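Local coordinates for carboxysome shell vertex protein CcmL (Nostoc sp., PDB 4N8X), which probably forms the pentameric vertices of the carboxysome, introducing curvature into the otherwise flat hexagonal layer of its polyhedral shell, at residues A4-T9 and V48-D53; V56-G61 and V75-V80. All blocks are in the same frame, centred on the assembly; numbering follows the deposited sequence.

Contact 1: residues A4-T9 and V48-D53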
ATOM      1  N   ALA A   4      13.945   2.010  10.479  1.00 15.95           N
ATOM      2  CA  ALA A   4      15.019   1.670   9.550  1.00 16.24           C
ATOM      3  C   ALA A   4      16.323   2.315  10.009  1.00 16.90           C
ATOM      4  O   ALA A   4      16.299   3.197  10.842  1.00 22.03           O
ATOM      5  CB  ALA A   4      14.659   2.114   8.155  1.00 10.60           C
ATOM      6  N   LYS A   5      17.451   1.861   9.464  1.00 20.49           N
ATOM      7  CA  LYS A   5      18.773   2.382   9.819  1.00 18.58           C
ATOM      8  C   LYS A   5      19.361   3.093   8.607  1.00 16.20           C
ATOM      9  O   LYS A   5      19.325   2.584   7.469  1.00 17.64           O
ATOM     10  CB  LYS A   5      19.682   1.225  10.264  1.00 23.33           C
ATOM     11  CG  LYS A   5      21.110   1.575  10.717  1.00 20.34           C
ATOM     12  CD  LYS A   5      21.930   0.255  10.874  1.00 19.49           C
ATOM     13  CE  LYS A   5      23.355   0.500  11.392  1.00 25.07           C
ATOM     14  NZ  LYS A   5      24.167  -0.781  11.523  1.00 26.58           N
ATOM     15  N   VAL A   6      19.876   4.286   8.841  1.00 14.68           N
ATOM     16  CA  VAL A   6      20.488   5.086   7.781  1.00 14.98           C
ATOM     17  C   VAL A   6      21.801   4.454   7.372  1.00 17.28           C
ATOM     18  O   VAL A   6      22.752   4.382   8.147  1.00 19.36           O
ATOM     19  CB  VAL A   6      20.740   6.534   8.245  1.00 15.93           C
ATOM     20  CG1 VAL A   6      21.433   7.342   7.131  1.00 16.50           C
ATOM     21  CG2 VAL A   6      19.394   7.196   8.571  1.00 14.95           C
ATOM     22  N   ARG A   7      21.876   4.037   6.120  1.00 15.91           N
ATOM     23  CA  ARG A   7      23.080   3.397   5.633  1.00 20.00           C
ATOM     24  C   ARG A   7      23.888   4.304   4.698  1.00 23.05           C
ATOM     25  O   ARG A   7      25.124   4.255   4.696  1.00 27.22           O
ATOM     26  CB  ARG A   7      22.719   2.046   4.958  1.00 20.61           C
ATOM     27  CG  ARG A   7      22.175   0.990   5.904  1.00 18.25           C
ATOM     28  CD  ARG A   7      23.144   0.705   7.079  1.00 21.30           C
ATOM     29  NE  ARG A   7      24.533   0.471   6.655  1.00 25.75           N
ATOM     30  CZ  ARG A   7      24.974  -0.672   6.151  1.00 28.88           C
ATOM     31  NH1 ARG A   7      26.243  -0.798   5.808  1.00 26.60           N
ATOM     32  NH2 ARG A   7      24.129  -1.698   5.975  1.00 35.36           N
ATOM     33  N   GLY A   8      23.214   5.175   3.951  1.00 19.54           N
ATOM     34  CA  GLY A   8      23.931   5.958   2.966  1.00 24.56           C
ATOM     35  C   GLY A   8      23.048   6.881   2.147  1.00 22.83           C
ATOM     36  O   GLY A   8      21.906   7.169   2.514  1.00 20.56           O
ATOM     37  N   THR A   9      23.594   7.385   1.049  1.00 25.53           N
ATOM     38  CA  THR A   9      22.881   8.401   0.282  1.00 27.30           C
ATOM     39  C   THR A   9      22.807   7.965  -1.156  1.00 23.37           C
ATOM     40  O   THR A   9      23.662   7.211  -1.620  1.00 23.17           O
ATOM     41  CB  THR A   9      23.606   9.728   0.293  1.00 29.20           C
ATOM     42  OG1 THR A   9      24.829   9.586  -0.435  1.00 30.82           O
ATOM     43  CG2 THR A   9      23.896  10.174   1.716  1.00 28.86           C
ATOM     44  N   VAL A  48      14.410  16.292   8.512  1.00 22.69           N
ATOM     45  CA  VAL A  48      14.860  15.773   9.796  1.00 17.26           C
ATOM     46  C   VAL A  48      16.389  15.825   9.937  1.00 17.81           C
ATOM     47  O   VAL A  48      16.924  16.272  10.930  1.00 22.55           O
ATOM     48  CB  VAL A  48      14.313  14.344  10.000  1.00 20.34           C
ATOM     49  CG1 VAL A  48      15.080  13.626  11.104  1.00 25.79           C
ATOM     50  CG2 VAL A  48      12.801  14.395  10.308  1.00 17.38           C
ATOM     51  N   GLY A  49      17.101  15.360   8.927  1.00 16.76           N
ATOM     52  CA  GLY A  49      18.543  15.489   8.968  1.00 23.81           C
ATOM     53  C   GLY A  49      19.251  14.403   9.763  1.00 20.93           C
ATOM     54  O   GLY A  49      20.097  14.698  10.622  1.00 19.87           O
ATOM     55  N   ALA A  50      18.958  13.146   9.434  1.00 15.68           N
ATOM     56  CA  ALA A  50      19.543  11.989  10.112  1.00 19.84           C
ATOM     57  C   ALA A  50      20.959  11.709   9.600  1.00 22.15           C
ATOM     58  O   ALA A  50      21.307  12.067   8.455  1.00 26.87           O
ATOM     59  CB  ALA A  50      18.653  10.748   9.946  1.00 14.70           C
ATOM     60  N   GLY A  51      21.789  11.099  10.450  1.00 19.20           N
ATOM     61  CA  GLY A  51      23.187  10.909  10.099  1.00 19.93           C
ATOM     62  C   GLY A  51      23.463   9.444   9.942  1.00 19.70           C
ATOM     63  O   GLY A  51      22.544   8.644  10.098  1.00 19.88           O
ATOM     64  N   PHE A  52      24.718   9.075   9.663  1.00 20.71           N
ATOM     65  CA  PHE A  52      25.012   7.664   9.398  1.00 26.74           C
ATOM     66  C   PHE A  52      24.661   6.753  10.558  1.00 22.98           C
ATOM     67  O   PHE A  52      24.982   7.059  11.702  1.00 21.81           O
ATOM     68  CB  PHE A  52      26.488   7.466   9.060  1.00 28.71           C
ATOM     69  CG  PHE A  52      26.844   7.901   7.682  1.00 27.59           C
ATOM     70  CD1 PHE A  52      26.274   7.279   6.591  1.00 22.18           C
ATOM     71  CD2 PHE A  52      27.730   8.953   7.476  1.00 31.29           C
ATOM     72  CE1 PHE A  52      26.599   7.675   5.290  1.00 26.69           C
ATOM     73  CE2 PHE A  52      28.060   9.355   6.185  1.00 31.18           C
ATOM     74  CZ  PHE A  52      27.481   8.711   5.085  1.00 30.39           C
ATOM     75  N   ASP A  53      24.011   5.629  10.239  1.00 20.40           N
ATOM     76  CA  ASP A  53      23.787   4.539  11.189  1.00 20.73           C
ATOM     77  C   ASP A  53      22.804   4.856  12.292  1.00 21.63           C
ATOM     78  O   ASP A  53      22.588   4.041  13.172  1.00 20.34           O
ATOM     79  CB  ASP A  53      25.121   4.062  11.780  1.00 25.79           C
ATOM     80  CG  ASP A  53      26.019   3.481  10.723  1.00 27.17           C
ATOM     81  OD1 ASP A  53      25.484   2.881   9.767  1.00 24.75           O
ATOM     82  OD2 ASP A  53      27.233   3.668  10.809  1.00 30.94           O
TER
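Val-6 reaches from strand 2-11 into the loop that leads to strand 55-60, where its side chain surrounds the carbonyl oxygen of Gly-51. CB lies 3.3 Å from Gly-51 O. CG1, anti to the backbone N (chi1 178°), is 3.4 Å from Gly-51 O, and CG2, also near that oxygen, additionally touches Ala-50 CB at 3.9 Å. The backbone carbonyl of Val-6 receives the single hydrogen bond between the segments, from Asp-53 N to Val-6 O at 2.7 Å. That bond is bent, 144° at the hydrogen, and the donor is tilted 18° from the carbonyl plane. A compact branched valine suits this place because it fills the ground between strand and loop, where Ala-50 is short enough to let the loop backbone come near.

Charge gathers around the Asp-53 carboxylate. The extended Lys-5 chain crosses it obliquely, its CE 3.6 Å from Asp-53 OD1, while the charged ends remain too far apart for a salt bridge. Arg-7, bent at chi2 and chi3, holds NE 4.0 Å from Asp-53 OD1, too far for a salt bridge; NE makes its salt bridge instead with Glu-89 of a neighbouring subunit. Both cations would probably ease the repulsion between Asp-53 and that glutamate. Phe-52 turns the edge of its ring to the strand: CE1 lies 3.9 Å from Gly-8 CA, and Arg-7 O is also near the ring plane.

Leu-26 of strand 24-30 is matched by two residues, Arg-7 and Gly-8, a classic beta bulge, and Gly-8, with Thr-9, also pairs in an antiparallel ladder with a strand of the neighbouring subunit. A loop folded against a bulged first strand whose sheet continues into the next subunit belongs here to the beta barrel of the CcmL/EutN pentamer.

Contact 2: residues V56-G61 and V75-V80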
ATOM      1  N   VAL A  56      15.744   5.549  12.384  1.00 14.44           N
ATOM      2  CA  VAL A  56      14.789   6.584  12.069  1.00 13.25           C
ATOM      3  C   VAL A  56      13.430   5.913  11.841  1.00 15.49           C
ATOM      4  O   VAL A  56      13.364   4.707  11.643  1.00 17.19           O
ATOM      5  CB  VAL A  56      15.212   7.320  10.781  1.00 14.64           C
ATOM      6  CG1 VAL A  56      16.530   8.064  11.009  1.00 14.39           C
ATOM      7  CG2 VAL A  56      15.377   6.318   9.624  1.00 15.70           C
ATOM      8  N   LEU A  57      12.365   6.710  11.901  1.00 17.22           N
ATOM      9  CA  LEU A  57      11.059   6.283  11.457  1.00 16.97           C
ATOM     10  C   LEU A  57      10.831   6.782  10.029  1.00 17.79           C
ATOM     11  O   LEU A  57      11.112   7.945   9.714  1.00 18.95           O
ATOM     12  CB  LEU A  57       9.995   6.873  12.367  1.00 17.13           C
ATOM     13  CG  LEU A  57      10.057   6.350  13.777  1.00 19.57           C
ATOM     14  CD1 LEU A  57       9.154   7.206  14.625  1.00 22.09           C
ATOM     15  CD2 LEU A  57       9.512   4.919  13.731  1.00 14.76           C
ATOM     16  N   ILE A  58      10.276   5.906   9.204  1.00 16.33           N
ATOM     17  CA  ILE A  58       9.905   6.217   7.829  1.00 16.18           C
ATOM     18  C   ILE A  58       8.369   6.219   7.722  1.00 17.81           C
ATOM     19  O   ILE A  58       7.721   5.282   8.166  1.00 20.30           O
ATOM     20  CB  ILE A  58      10.392   5.115   6.905  1.00 12.23           C
ATOM     21  CG1 ILE A  58      11.934   4.966   6.942  1.00 14.69           C
ATOM     22  CG2 ILE A  58       9.997   5.434   5.438  1.00 15.30           C
ATOM     23  CD1 ILE A  58      12.416   3.839   5.946  1.00 19.09           C
ATOM     24  N   SER A  59       7.794   7.277   7.145  1.00 16.53           N
ATOM     25  CA  SER A  59       6.383   7.298   6.781  1.00 17.76           C
ATOM     26  C   SER A  59       6.295   7.052   5.297  1.00 17.74           C
ATOM     27  O   SER A  59       7.089   7.625   4.527  1.00 17.05           O
ATOM     28  CB  SER A  59       5.784   8.660   7.143  1.00 25.54           C
ATOM     29  OG  SER A  59       5.443   8.674   8.514  1.00 25.01           O
ATOM     30  N   ARG A  60       5.354   6.209   4.876  1.00 18.19           N
ATOM     31  CA  ARG A  60       5.255   5.855   3.437  1.00 22.05           C
ATOM     32  C   ARG A  60       3.917   6.272   2.861  1.00 19.65           C
ATOM     33  O   ARG A  60       2.949   6.500   3.615  1.00 21.35           O
ATOM     34  CB  ARG A  60       5.554   4.334   3.197  1.00 28.12           C
ATOM     35  CG  ARG A  60       5.645   3.834   1.670  1.00105.32           C
ATOM     36  CD  ARG A  60       7.083   3.427   1.103  1.00 53.72           C
ATOM     37  NE  ARG A  60       7.128   3.277  -0.374  1.00 47.36           N
ATOM     38  CZ  ARG A  60       8.171   2.845  -1.122  1.00 40.98           C
ATOM     39  NH1 ARG A  60       9.343   2.474  -0.591  1.00 17.86           N
ATOM     40  NH2 ARG A  60       8.036   2.789  -2.457  1.00 48.64           N
ATOM     41  N   GLY A  61       3.846   6.407   1.536  1.00 20.49           N
ATOM     42  CA  GLY A  61       2.607   6.799   0.882  1.00 18.65           C
ATOM     43  C   GLY A  61       2.434   8.309   0.959  1.00 22.76           C
ATOM     44  O   GLY A  61       3.417   9.022   1.169  1.00 19.96           O
ATOM     45  N   VAL A  75       7.342  11.689  -3.797  1.00 22.02           N
ATOM     46  CA  VAL A  75       8.041  10.956  -2.768  1.00 18.83           C
ATOM     47  C   VAL A  75       6.994  10.117  -2.053  1.00 20.65           C
ATOM     48  O   VAL A  75       5.889  10.588  -1.755  1.00 18.12           O
ATOM     49  CB  VAL A  75       8.741  11.905  -1.804  1.00 26.28           C
ATOM     50  CG1 VAL A  75       9.743  12.760  -2.573  1.00 26.75           C
ATOM     51  CG2 VAL A  75       7.732  12.817  -1.165  1.00 25.65           C
ATOM     52  N   ASP A  76       7.326   8.855  -1.816  1.00 20.09           N
ATOM     53  CA  ASP A  76       6.370   7.973  -1.178  1.00 20.03           C
ATOM     54  C   ASP A  76       6.984   7.408   0.070  1.00 19.68           C
ATOM     55  O   ASP A  76       6.441   6.465   0.641  1.00 20.42           O
ATOM     56  CB  ASP A  76       5.968   6.838  -2.130  1.00 21.14           C
ATOM     57  CG  ASP A  76       7.175   6.054  -2.655  1.00 24.09           C
ATOM     58  OD1 ASP A  76       8.309   6.337  -2.200  1.00 21.85           O
ATOM     59  OD2 ASP A  76       6.974   5.153  -3.512  1.00 20.53           O
ATOM     60  N   ALA A  77       8.136   7.968   0.474  1.00 13.81           N
ATOM     61  CA  ALA A  77       8.843   7.565   1.705  1.00 12.69           C
ATOM     62  C   ALA A  77       9.697   8.715   2.184  1.00 13.23           C
ATOM     63  O   ALA A  77      10.408   9.340   1.375  1.00 14.80           O
ATOM     64  CB  ALA A  77       9.721   6.270   1.500  1.00 12.18           C
ATOM     65  N   ALA A  78       9.520   9.061   3.461  1.00 17.28           N
ATOM     66  CA  ALA A  78      10.199  10.188   4.083  1.00 20.23           C
ATOM     67  C   ALA A  78      10.675   9.822   5.498  1.00 18.22           C
ATOM     68  O   ALA A  78       9.983   9.105   6.240  1.00 15.57           O
ATOM     69  CB  ALA A  78       9.269  11.466   4.094  1.00 16.69           C
ATOM     70  N   VAL A  79      11.840  10.344   5.867  1.00 18.08           N
ATOM     71  CA  VAL A  79      12.308  10.270   7.238  1.00 18.24           C
ATOM     72  C   VAL A  79      11.537  11.277   8.088  1.00 13.00           C
ATOM     73  O   VAL A  79      11.441  12.436   7.737  1.00 14.66           O
ATOM     74  CB  VAL A  79      13.830  10.486   7.297  1.00 20.88           C
ATOM     75  CG1 VAL A  79      14.309  10.639   8.742  1.00 21.43           C
ATOM     76  CG2 VAL A  79      14.541   9.323   6.599  1.00 16.10           C
ATOM     77  N   VAL A  80      10.894  10.822   9.175  1.00 14.07           N
ATOM     78  CA  VAL A  80      10.096  11.755   9.943  1.00 16.33           C
ATOM     79  C   VAL A  80      10.628  11.960  11.348  1.00 16.75           C
ATOM     80  O   VAL A  80      10.275  12.928  12.024  1.00 17.42           O
ATOM     81  CB  VAL A  80       8.562  11.398   9.955  1.00 25.21           C
ATOM     82  CG1 VAL A  80       8.016  11.322   8.540  1.00 24.26           C
ATOM     83  CG2 VAL A  80       8.265  10.061  10.697  1.00 14.67           C
TER
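The Arg-60 guanidinium carries Asp-76 OD1 over one face, 3.4 Å above its plane and displaced toward the rim, while Ala-77 CB approaches obliquely. The carboxylate plane is turned 43° from the guanidinium, and the two side chains run alongside each other in the same direction. They form a salt bridge, Arg-60 NH2 to Asp-76 OD2 at 2.8 Å, but its hydrogen bond is weak, only 117° at the hydrogen. Asp-76 OD2 has its stronger partner in the backbone N of Arg-60 of a neighbouring subunit, and OD1 accepts from Met-1 N of that subunit. An alanine at Arg-60 would probably deprive Asp-76 of its cationic mate within the chain and open a gap above Ala-77. Arginine suits this position because its chain is long enough to pass Ala-77 and bring the guanidinium to the carboxylate: CG is anti to the backbone N (chi1 -173°), and the bend at chi2 carries the head across toward Asp-76, with CD 3.9 Å from Ala-77 CB.

The backbones pair antiparallel. Ser-59 and Ala-78 exchange two bonds of 3.0 Å, Ser-59 N to Ala-78 O and Ala-78 N to Ser-59 O, and Val-80 N reaches Leu-57 O at 2.9 Å. Gly-61, whose positive phi favours glycine, donates its N to Asp-76 O at 2.7 Å from above the carbonyl plane. On the face of Ile-58 and Arg-60, Ile-58 CG2 meets Ala-77 CB at 4.0 Å. The small alanine accommodates both larger neighbours. On the other face, Ser-59 OG is hydrogen-bonded to Pro-74 O of another neighbouring subunit.

Strand 55-60 sits between strands 2-11 and 77-88; Glu-41 of strand 39-44 packs against Ile-58, Arg-60 and Ala-77, and the backbones of Ala-77 and Val-79 hydrogen-bond to Ala-44 at that strand's end.

Contact 2 is the more deeply buried, a strand-to-strand pairing in the barrel wall; contact 1 is partly buried and sets a loop against a strand. The two meet through neighbouring strands of one sheet, 2-11 and 55-60, where Ala-4 O lies 2.9 Å from Val-56 N, a probable hydrogen bond. Apolar packing continues between them, with Ala-50 against Val-56 and Val-48 against the backbone of Val-79 and Val-80. Their chemistry follows their place: contact 2 combines a backbone ladder, aliphatic packing and a salt bridge at its end, whereas contact 1 has one backbone bond, Val-6 packed against the loop, and opposite charges beyond salt-bridge distance. Both also reach a neighbouring subunit of the pentamer.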